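Local structure of capsular polysaccharide biosynthesis protein (4BQN) at residues Trp159-Asp162 and Glu163-Arg167; Leu218-Thr221 and Tyr222-Ser226; Ala297-Arg300 and Trp301-Thr304. The protein binds coenzyme A and probably acts as an acetyltransferase in the biosynthesis of the capsular polysaccharide of Burkholderia pseudomallei. The protein carries 1 engineered substitution. One frame throughout, in Å; residues are numbered along the deposited sequence. Where two conformers were deposited one is given.

Interaction 1: residues Trp159-Asp162 and Glu163-Arg167; sequences WCVD and ELKTR. With COA (coenzyme A), chain C.
Glu163 folds back over the indole of Trp159 one turn earlier in helix 153-167, whose last two turns form one wall of the coenzyme A pocket. Its CG lies over one face of the ring, 3.7 Å from the centroid of the six-membered ring of Trp159, a CH-pi contact. With CG beside the backbone N (chi1 -71°) and a second bend at chi2 (-63°), the chain curls over the indole, and the carboxylate settles with its plane only 27° from that of the ring. Two waters each donate a proton to Glu163 OE2. One also donates to the carbonyl oxygen of Trp159, while the other receives a weak bond from Trp159 NE1, so solvent bridges the pair.

The other carboxylate oxygen, Glu163 OE1, faces the cofactor side and forms a salt bridge to Arg167 NH1 at 2.9 Å. The same NH1 also donates to Glu163 O, which Arg167 N approaches from the opposite face of the carbonyl plane. These bonds fix the rotation of the guanidinium, which lies flat on the adenine, with C5A of coenzyme A 3.3 Å above its plane. Its NE donates to O2A of the cofactor's diphosphate at 2.8 Å, an almost straight bond. Glu163 CB approaches N1A at 3.4 Å from the face that Arg167 lies on, and Leu164 CD2 meets the amino group at the edge, 3.8 Å from N6A of coenzyme A. Asn172, Ser69, Tyr97 and Arg294 hold the cofactor elsewhere.

Helical backbone bonds set the spacing of these residues, among them Glu163 N to Trp159 O at 2.9 Å. On the flank turned from the cofactor, the extended Lys165, in the conformer given, runs alongside Val161, and its backbone N donates to Val161 O at 2.9 Å.

Interaction 2: residues Leu218-Thr221 and Tyr222-Ser226; sequences LGYT and YSDIS
Asp224 holds CG beside its backbone N (chi1 -72°), which folds the carboxylate back onto Thr221, whose own OG1 stands between its backbone N and carbonyl carbon (chi1 66°). Asp224 OD2 accepts the backbone N-H of Thr221 at 2.9 Å, the donor standing 37° out of the carboxylate plane. This is the carboxylate-to-N-H half of a capping box, set at the start of the short 3-10 turn 222-224. In return Asp224 N donates to Thr221 O at 3.1 Å. In the conformer given, Thr221 OG1 lies 3.0 Å from Asp224 OD2. Tyr220 presents its edge to the same carboxylate: OD2 of Asp224 lies near the ring plane, 3.6 Å from Tyr220 CD1, and the two planes are almost perpendicular. The phenol end reaches helix 27-32, where OH is hydrogen-bonded to Asp32.

The turn follows a Schellman motif, with Gly219 at positive phi, that ends helix 204-217; Ile225 packs back on Ala212 and Leu216 of that helix. A single carboxylate oxygen thus accepts a backbone N-H and lies beside a ring edge, an arrangement in which its negative charge would be partly offset by the peptide dipole of Thr221.

Interaction 3: residues Ala297-Arg300 and Trp301-Thr304; sequences ANRR and WVRT
The indole of Trp301 carries the backbone of the residues before it on one face: Arg299 CA sits 3.8 Å from the centroid of the six-membered ring of Trp301, a CH-pi contact only 11° off the ring normal. Over the same face, Arg299 CB comes to 3.7 Å from Trp301 CZ2, and Arg300 N is 3.6 Å from CE3 of the indole. The ring is folded beneath this backbone because Trp301 CG stands between its own N and carbonyl carbon (chi1 47°). The two tryptophans Trp301 and Trp159 meet edge-to-face, and the Trp301 ring is also touched by Glu155 and Ile156 of helix 153-167, which also carries Trp159.

Arg299 passes slantwise over the indole, and its guanidinium, turned 77° from the ring plane, is carried off to a salt bridge with Glu101. Its NH1 is held by Val295 O, at the end of helix 285-296.

Residues 297-300 lead from helix 285-296 into helix 300-310. Val302 N donates to Arg299 O at 3.0 Å, from above the carbonyl plane, and a water accepts from Arg303 N and lies 2.8 Å from Arg299 O, to which it probably donates. Thr304 N donates to Arg300 O at 3.1 Å, in the carbonyl plane, a bond of full helical spacing after the shorter three-residue one. Thr304 OG1 lies close by, also 3.1 Å from Arg300 O. In the conformer given, Val302 CG2 rests 3.8 Å from Arg299 CB. Arg300 pairs with Glu155 and Arg303 with Asp293, salt bridges to helices 153-167 and 285-296 respectively.

How the interactions relate
Along the chain the three contacts follow in series, with interaction 1 at the end of helix 153-167, interaction 2 in the loop after helix 204-217, and interaction 3 where helix 285-296 gives way to helix 300-310. Interactions 1 and 3, centres about 16 Å apart, touch: Trp159 NE1 packs 3.2 Å from Asn298 O, and Trp159 CH2 is 3.4 Å from Arg299 NE. Helix 300-310 and the loop before it thus pack against the helix that contacts the adenine of coenzyme A. Interaction 2 stands apart, its centre about 27 Å from that of interaction 1 and 41 Å from that of interaction 3, at the surface and away from the cofactor.

Interaction 1: residues Trp159-Asp162 and Glu163-Arg167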
loop_
_atom_site.group_PDB
_atom_site.type_symbol
_atom_site.label_atom_id
_atom_site.label_comp_id
_atom_site.label_asym_id
_atom_site.label_seq_id
_atom_site.Cartn_x
_atom_site.Cartn_y
_atom_site.Cartn_z
ATOM N N TRP A 159 -8.432 -12.398 5.911
ATOM C CA TRP A 159 -8.691 -11.950 4.557
ATOM C C TRP A 159 -7.486 -11.173 4.017
ATOM O O TRP A 159 -7.076 -11.377 2.867
ATOM C CB TRP A 159 -9.967 -11.116 4.501
ATOM C CG TRP A 159 -10.281 -10.597 3.157
ATOM C CD1 TRP A 159 -10.974 -11.237 2.163
ATOM C CD2 TRP A 159 -9.946 -9.296 2.645
ATOM N NE1 TRP A 159 -11.066 -10.420 1.056
ATOM C CE2 TRP A 159 -10.453 -9.222 1.329
ATOM C CE3 TRP A 159 -9.268 -8.190 3.177
ATOM C CZ2 TRP A 159 -10.303 -8.076 0.526
ATOM C CZ3 TRP A 159 -9.120 -7.046 2.380
ATOM C CH2 TRP A 159 -9.630 -7.007 1.065
ATOM N N CYS A 160 -6.919 -10.279 4.832
ATOM C CA CYS A 160 -5.744 -9.525 4.396
ATOM C C CYS A 160 -4.581 -10.442 4.014
ATOM O O CYS A 160 -3.908 -10.210 3.005
ATOM C CB CYS A 160 -5.284 -8.538 5.471
ATOM S SG CYS A 160 -6.451 -7.188 5.781
ATOM N N VAL A 161 -4.356 -11.498 4.793
ATOM C CA VAL A 161 -3.307 -12.453 4.473
ATOM C C VAL A 161 -3.647 -13.190 3.185
ATOM O O VAL A 161 -2.778 -13.334 2.317
ATOM C CB VAL A 161 -3.111 -13.475 5.605
ATOM C CG1 VAL A 161 -2.258 -14.660 5.137
ATOM C CG2 VAL A 161 -2.481 -12.776 6.790
ATOM N N ASP A 162 -4.894 -13.646 3.044
ATOM C CA ASP A 162 -5.293 -14.379 1.833
ATOM C C ASP A 162 -5.132 -13.556 0.557
ATOM O O ASP A 162 -4.765 -14.089 -0.488
ATOM C CB ASP A 162 -6.734 -14.865 1.925
ATOM C CG ASP A 162 -6.922 -15.960 2.949
ATOM O OD1 ASP A 162 -5.918 -16.520 3.438
ATOM O OD2 ASP A 162 -8.090 -16.253 3.263
ATOM N N GLU A 163 -5.427 -12.257 0.628
ATOM C CA GLU A 163 -5.245 -11.392 -0.545
ATOM C C GLU A 163 -3.781 -11.336 -0.991
ATOM O O GLU A 163 -3.490 -11.294 -2.193
ATOM C CB GLU A 163 -5.743 -9.981 -0.254
ATOM C CG GLU A 163 -7.258 -9.887 -0.157
ATOM C CD GLU A 163 -7.960 -10.245 -1.458
ATOM O OE1 GLU A 163 -7.607 -9.703 -2.527
ATOM O OE2 GLU A 163 -8.877 -11.067 -1.422
ATOM N N LEU A 164 -2.865 -11.296 -0.026
ATOM C CA LEU A 164 -1.440 -11.348 -0.338
ATOM C C LEU A 164 -1.036 -12.711 -0.893
ATOM O O LEU A 164 -0.331 -12.788 -1.889
ATOM C CB LEU A 164 -0.607 -10.983 0.891
ATOM C CG LEU A 164 -0.732 -9.536 1.398
ATOM C CD1 LEU A 164 0.067 -9.346 2.672
ATOM C CD2 LEU A 164 -0.258 -8.550 0.334
ATOM N N LYS A 165 -1.505 -13.787 -0.266
ATOM C CA LYS A 165 -1.155 -15.125 -0.729
ATOM C C LYS A 165 -1.689 -15.411 -2.134
ATOM O O LYS A 165 -1.001 -16.037 -2.938
ATOM C CB LYS A 165 -1.621 -16.183 0.275
ATOM C CG LYS A 165 -0.823 -16.170 1.569
ATOM C CD LYS A 165 -1.315 -17.238 2.532
ATOM C CE LYS A 165 -0.489 -17.277 3.806
ATOM N NZ LYS A 165 -0.999 -18.306 4.762
ATOM N N THR A 166 -2.899 -14.938 -2.442
ATOM C CA THR A 166 -3.465 -15.076 -3.792
ATOM C C THR A 166 -2.556 -14.368 -4.804
ATOM O O THR A 166 -2.246 -14.908 -5.873
ATOM C CB THR A 166 -4.886 -14.474 -3.856
ATOM O OG1 THR A 166 -5.772 -15.312 -3.109
ATOM C CG2 THR A 166 -5.402 -14.372 -5.300
ATOM N N ARG A 167 -2.122 -13.165 -4.460
ATOM C CA ARG A 167 -1.309 -12.374 -5.372
ATOM C C ARG A 167 0.095 -12.914 -5.557
ATOM O O ARG A 167 0.726 -12.644 -6.578
ATOM C CB ARG A 167 -1.298 -10.908 -4.958
ATOM C CG ARG A 167 -2.525 -10.189 -5.476
ATOM C CD ARG A 167 -2.571 -8.751 -4.990
ATOM N NE ARG A 167 -3.809 -8.088 -5.399
ATOM C CZ ARG A 167 -4.984 -8.266 -4.800
ATOM N NH1 ARG A 167 -5.085 -9.096 -3.768
ATOM N NH2 ARG A 167 -6.059 -7.622 -5.234
HETATM N N1A COA C . -5.850 -6.606 -0.951
HETATM C C2A COA C . -6.898 -5.926 -1.481
HETATM N N3A COA C . -6.782 -5.156 -2.576
HETATM C C4A COA C . -5.590 -5.075 -3.209
HETATM C C5A COA C . -4.426 -5.790 -2.698
HETATM C C6A COA C . -4.617 -6.590 -1.496
HETATM N N6A COA C . -3.579 -7.269 -0.965
HETATM N N7A COA C . -3.375 -5.528 -3.510
HETATM C C8A COA C . -3.841 -4.709 -4.485
HETATM N N9A COA C . -5.148 -4.424 -4.284
HETATM C C1B COA C . -6.044 -3.622 -5.126
HETATM C C2B COA C . -5.405 -2.431 -5.817
HETATM O O2B COA C . -5.422 -1.288 -4.960
HETATM C C3B COA C . -6.326 -2.301 -7.020
HETATM O O3B COA C . -7.541 -1.686 -6.552
HETATM P P3B COA C . -8.662 -1.117 -7.555
HETATM O O7A COA C . -9.631 -0.423 -6.630
HETATM O O8A COA C . -7.913 -0.168 -8.453
HETATM O O9A COA C . -9.237 -2.313 -8.275
HETATM C C4B COA C . -6.630 -3.755 -7.381
HETATM O O4B COA C . -6.429 -4.506 -6.182
HETATM C C5B COA C . -5.756 -4.319 -8.502
HETATM O O5B COA C . -4.400 -4.146 -8.106
HETATM P P1A COA C . -3.322 -5.302 -8.255
HETATM O O1A COA C . -2.076 -4.795 -7.591
HETATM O O2A COA C . -3.875 -6.614 -7.781
HETATM O O3A COA C . -3.073 -5.489 -9.823
HETATM P P2A COA C . -2.594 -4.533 -11.029
HETATM O O4A COA C . -3.757 -4.402 -11.980
HETATM O O5A COA C . -1.328 -5.155 -11.549
HETATM O O6A COA C . -2.299 -3.101 -10.401
HETATM C CBP COA C . -1.287 -1.301 -9.180
HETATM C CCP COA C . -1.069 -2.694 -9.768
HETATM C CDP COA C . -0.019 -0.817 -8.487
HETATM C CEP COA C . -1.555 -0.345 -10.330
HETATM C CAP COA C . -2.485 -1.382 -8.198
HETATM O OAP COA C . -2.112 -2.128 -7.038
HETATM C C9P COA C . -3.116 -0.077 -7.739
HETATM O O9P COA C . -3.966 0.474 -8.426
HETATM N N8P COA C . -2.766 0.412 -6.544
HETATM C C7P COA C . -3.367 1.620 -5.993
HETATM C C6P COA C . -2.887 2.919 -6.615
HETATM C C5P COA C . -1.405 3.037 -6.376
HETATM O O5P COA C . -0.597 2.598 -7.180
HETATM N N4P COA C . -1.063 3.637 -5.252
HETATM C C3P COA C . 0.312 3.819 -4.883
HETATM C C2P COA C . 0.565 3.183 -3.536
HETATM S S1P COA C . 2.283 2.890 -3.395
HETATM O O HOH W 1 -8.843 -12.881 0.558
HETATM O O HOH W 2 -11.324 -10.603 -2.396
#

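Interaction 2: residues Leu218-Thr221 and Tyr222-Ser226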
loop_
_atom_site.group_PDB
_atom_site.type_symbol
_atom_site.label_atom_id
_atom_site.label_comp_id
_atom_site.label_asym_id
_atom_site.label_seq_id
_atom_site.Cartn_x
_atom_site.Cartn_y
_atom_site.Cartn_z
ATOM N N LEU A 218 19.429 -11.455 -3.299
ATOM C CA LEU A 218 20.632 -11.150 -4.069
ATOM C C LEU A 218 21.894 -11.863 -3.579
ATOM O O LEU A 218 22.939 -11.786 -4.231
ATOM C CB LEU A 218 20.856 -9.639 -4.087
ATOM C CG LEU A 218 19.792 -8.846 -4.846
ATOM C CD1 LEU A 218 20.037 -7.367 -4.611
ATOM C CD2 LEU A 218 19.825 -9.169 -6.336
ATOM N N GLY A 219 21.804 -12.561 -2.444
ATOM C CA GLY A 219 22.934 -13.332 -1.927
ATOM C C GLY A 219 23.731 -12.681 -0.823
ATOM O O GLY A 219 24.750 -13.226 -0.411
ATOM N N TYR A 220 23.284 -11.527 -0.322
ATOM C CA TYR A 220 23.913 -10.940 0.862
ATOM C C TYR A 220 23.563 -11.759 2.100
ATOM O O TYR A 220 22.531 -12.424 2.122
ATOM C CB TYR A 220 23.469 -9.483 1.058
ATOM C CG TYR A 220 23.954 -8.566 -0.042
ATOM C CD1 TYR A 220 25.252 -8.056 -0.021
ATOM C CD2 TYR A 220 23.122 -8.209 -1.104
ATOM C CE1 TYR A 220 25.717 -7.237 -1.035
ATOM C CE2 TYR A 220 23.575 -7.374 -2.117
ATOM C CZ TYR A 220 24.870 -6.895 -2.075
ATOM O OH TYR A 220 25.321 -6.070 -3.080
ATOM N N THR A 221 24.423 -11.710 3.115
ATOM C CA THR A 221 24.207 -12.333 4.423
ATOM C C THR A 221 23.338 -11.433 5.296
ATOM O O THR A 221 23.232 -10.238 5.033
ATOM C CB THR A 221 25.550 -12.529 5.176
ATOM O OG1 THR A 221 26.116 -11.249 5.500
ATOM C CG2 THR A 221 26.539 -13.324 4.344
ATOM N N TYR A 222 22.772 -11.987 6.363
ATOM C CA TYR A 222 22.024 -11.193 7.336
ATOM C C TYR A 222 22.867 -10.059 7.901
ATOM O O TYR A 222 22.371 -8.936 8.060
ATOM C CB TYR A 222 21.465 -12.099 8.450
ATOM C CG TYR A 222 20.285 -12.908 7.973
ATOM C CD1 TYR A 222 20.460 -14.138 7.327
ATOM C CD2 TYR A 222 18.991 -12.429 8.135
ATOM C CE1 TYR A 222 19.369 -14.863 6.863
ATOM C CE2 TYR A 222 17.901 -13.138 7.680
ATOM C CZ TYR A 222 18.088 -14.347 7.046
ATOM O OH TYR A 222 16.980 -15.021 6.609
ATOM N N SER A 223 24.150 -10.345 8.147
ATOM C CA SER A 223 25.062 -9.368 8.739
ATOM C C SER A 223 25.439 -8.211 7.802
ATOM O O SER A 223 25.908 -7.173 8.265
ATOM C CB SER A 223 26.321 -10.060 9.269
ATOM O OG SER A 223 27.015 -10.725 8.230
ATOM N N ASP A 224 25.224 -8.389 6.493
ATOM C CA ASP A 224 25.466 -7.334 5.496
ATOM C C ASP A 224 24.413 -6.212 5.535
ATOM O O ASP A 224 24.620 -5.132 4.983
ATOM C CB ASP A 224 25.450 -7.914 4.072
ATOM C CG ASP A 224 26.668 -8.763 3.752
ATOM O OD1 ASP A 224 27.775 -8.468 4.248
ATOM O OD2 ASP A 224 26.505 -9.710 2.950
ATOM N N ILE A 225 23.278 -6.482 6.166
ATOM C CA ILE A 225 22.089 -5.662 5.976
ATOM C C ILE A 225 21.933 -4.623 7.084
ATOM O O ILE A 225 21.767 -4.969 8.253
ATOM C CB ILE A 225 20.835 -6.551 5.877
ATOM C CG1 ILE A 225 21.008 -7.600 4.766
ATOM C CG2 ILE A 225 19.589 -5.696 5.652
ATOM C CD1 ILE A 225 19.959 -8.693 4.794
ATOM N N SER A 226 21.981 -3.349 6.697
ATOM C CA SER A 226 21.778 -2.247 7.631
ATOM C C SER A 226 21.252 -1.063 6.846
ATOM O O SER A 226 21.671 -0.824 5.729
ATOM C CB SER A 226 23.069 -1.879 8.375
ATOM O OG SER A 226 24.023 -1.315 7.503
#

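Interaction 3: residues Ala297-Arg300 and Trp301-Thr304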
loop_
_atom_site.group_PDB
_atom_site.type_symbol
_atom_site.label_atom_id
_atom_site.label_comp_id
_atom_site.label_asym_id
_atom_site.label_seq_id
_atom_site.Cartn_x
_atom_site.Cartn_y
_atom_site.Cartn_z
ATOM N N ALA A 297 -18.242 -6.012 -1.215
ATOM C CA ALA A 297 -18.599 -7.315 -1.776
ATOM C C ALA A 297 -17.785 -8.444 -1.161
ATOM O O ALA A 297 -18.329 -9.511 -0.862
ATOM C CB ALA A 297 -18.436 -7.316 -3.289
ATOM N N ASN A 298 -16.489 -8.213 -0.959
ATOM C CA ASN A 298 -15.616 -9.246 -0.401
ATOM C C ASN A 298 -15.078 -8.880 0.973
ATOM O O ASN A 298 -14.103 -9.470 1.446
ATOM C CB ASN A 298 -14.470 -9.550 -1.373
ATOM C CG ASN A 298 -14.965 -9.968 -2.744
ATOM O OD1 ASN A 298 -14.716 -9.290 -3.742
ATOM N ND2 ASN A 298 -15.688 -11.077 -2.795
ATOM N N ARG A 299 -15.744 -7.928 1.625
ATOM C CA ARG A 299 -15.311 -7.450 2.942
ATOM C C ARG A 299 -16.505 -7.463 3.892
ATOM O O ARG A 299 -17.121 -6.425 4.145
ATOM C CB ARG A 299 -14.708 -6.040 2.839
ATOM C CG ARG A 299 -13.466 -5.948 1.949
ATOM C CD ARG A 299 -12.990 -4.509 1.853
ATOM N NE ARG A 299 -11.739 -4.328 1.105
ATOM C CZ ARG A 299 -11.651 -4.232 -0.219
ATOM N NH1 ARG A 299 -12.731 -4.351 -0.993
ATOM N NH2 ARG A 299 -10.467 -4.031 -0.777
ATOM N N ARG A 300 -16.842 -8.653 4.395
ATOM C CA ARG A 300 -18.066 -8.862 5.176
ATOM C C ARG A 300 -18.183 -7.908 6.362
ATOM O O ARG A 300 -19.285 -7.464 6.721
ATOM C CB ARG A 300 -18.113 -10.321 5.673
ATOM C CG ARG A 300 -19.456 -10.781 6.220
ATOM C CD ARG A 300 -19.452 -12.274 6.520
ATOM N NE ARG A 300 -18.606 -12.561 7.675
ATOM C CZ ARG A 300 -18.910 -13.442 8.625
ATOM N NH1 ARG A 300 -20.047 -14.131 8.567
ATOM N NH2 ARG A 300 -18.079 -13.628 9.642
ATOM N N TRP A 301 -17.047 -7.605 6.978
ATOM C CA TRP A 301 -17.019 -6.796 8.201
ATOM C C TRP A 301 -17.495 -5.366 7.974
ATOM O O TRP A 301 -17.929 -4.713 8.916
ATOM C CB TRP A 301 -15.623 -6.769 8.832
ATOM C CG TRP A 301 -14.551 -6.492 7.819
ATOM C CD1 TRP A 301 -13.983 -5.293 7.526
ATOM C CD2 TRP A 301 -13.937 -7.455 6.957
ATOM N NE1 TRP A 301 -13.046 -5.444 6.515
ATOM C CE2 TRP A 301 -13.001 -6.766 6.151
ATOM C CE3 TRP A 301 -14.102 -8.841 6.780
ATOM C CZ2 TRP A 301 -12.216 -7.420 5.190
ATOM C CZ3 TRP A 301 -13.334 -9.481 5.824
ATOM C CH2 TRP A 301 -12.408 -8.769 5.033
ATOM N N VAL A 302 -17.412 -4.866 6.738
ATOM C CA VAL A 302 -17.869 -3.522 6.429
ATOM C C VAL A 302 -19.406 -3.405 6.562
ATOM O O VAL A 302 -19.926 -2.538 7.265
ATOM C CB VAL A 302 -17.389 -3.117 5.023
ATOM C CG1 VAL A 302 -17.885 -1.735 4.677
ATOM C CG2 VAL A 302 -15.867 -3.154 4.949
ATOM N N ARG A 303 -20.144 -4.292 5.883
ATOM C CA ARG A 303 -21.611 -4.258 6.039
ATOM C C ARG A 303 -22.029 -4.631 7.457
ATOM O O ARG A 303 -23.019 -4.114 7.967
ATOM C CB ARG A 303 -22.356 -5.133 5.030
ATOM C CG ARG A 303 -22.492 -4.512 3.648
ATOM C CD ARG A 303 -23.435 -5.306 2.755
ATOM N NE ARG A 303 -23.174 -5.041 1.337
ATOM C CZ ARG A 303 -23.669 -4.011 0.658
ATOM N NH1 ARG A 303 -24.460 -3.121 1.264
ATOM N NH2 ARG A 303 -23.360 -3.863 -0.624
ATOM N N THR A 304 -21.273 -5.527 8.095
ATOM C CA THR A 304 -21.564 -5.911 9.469
ATOM C C THR A 304 -21.434 -4.719 10.414
ATOM O O THR A 304 -22.308 -4.510 11.264
ATOM C CB THR A 304 -20.659 -7.064 9.921
ATOM O OG1 THR A 304 -21.008 -8.230 9.175
ATOM C CG2 THR A 304 -20.826 -7.358 11.406
HETATM O O HOH W 3 -19.829 -6.117 3.668
#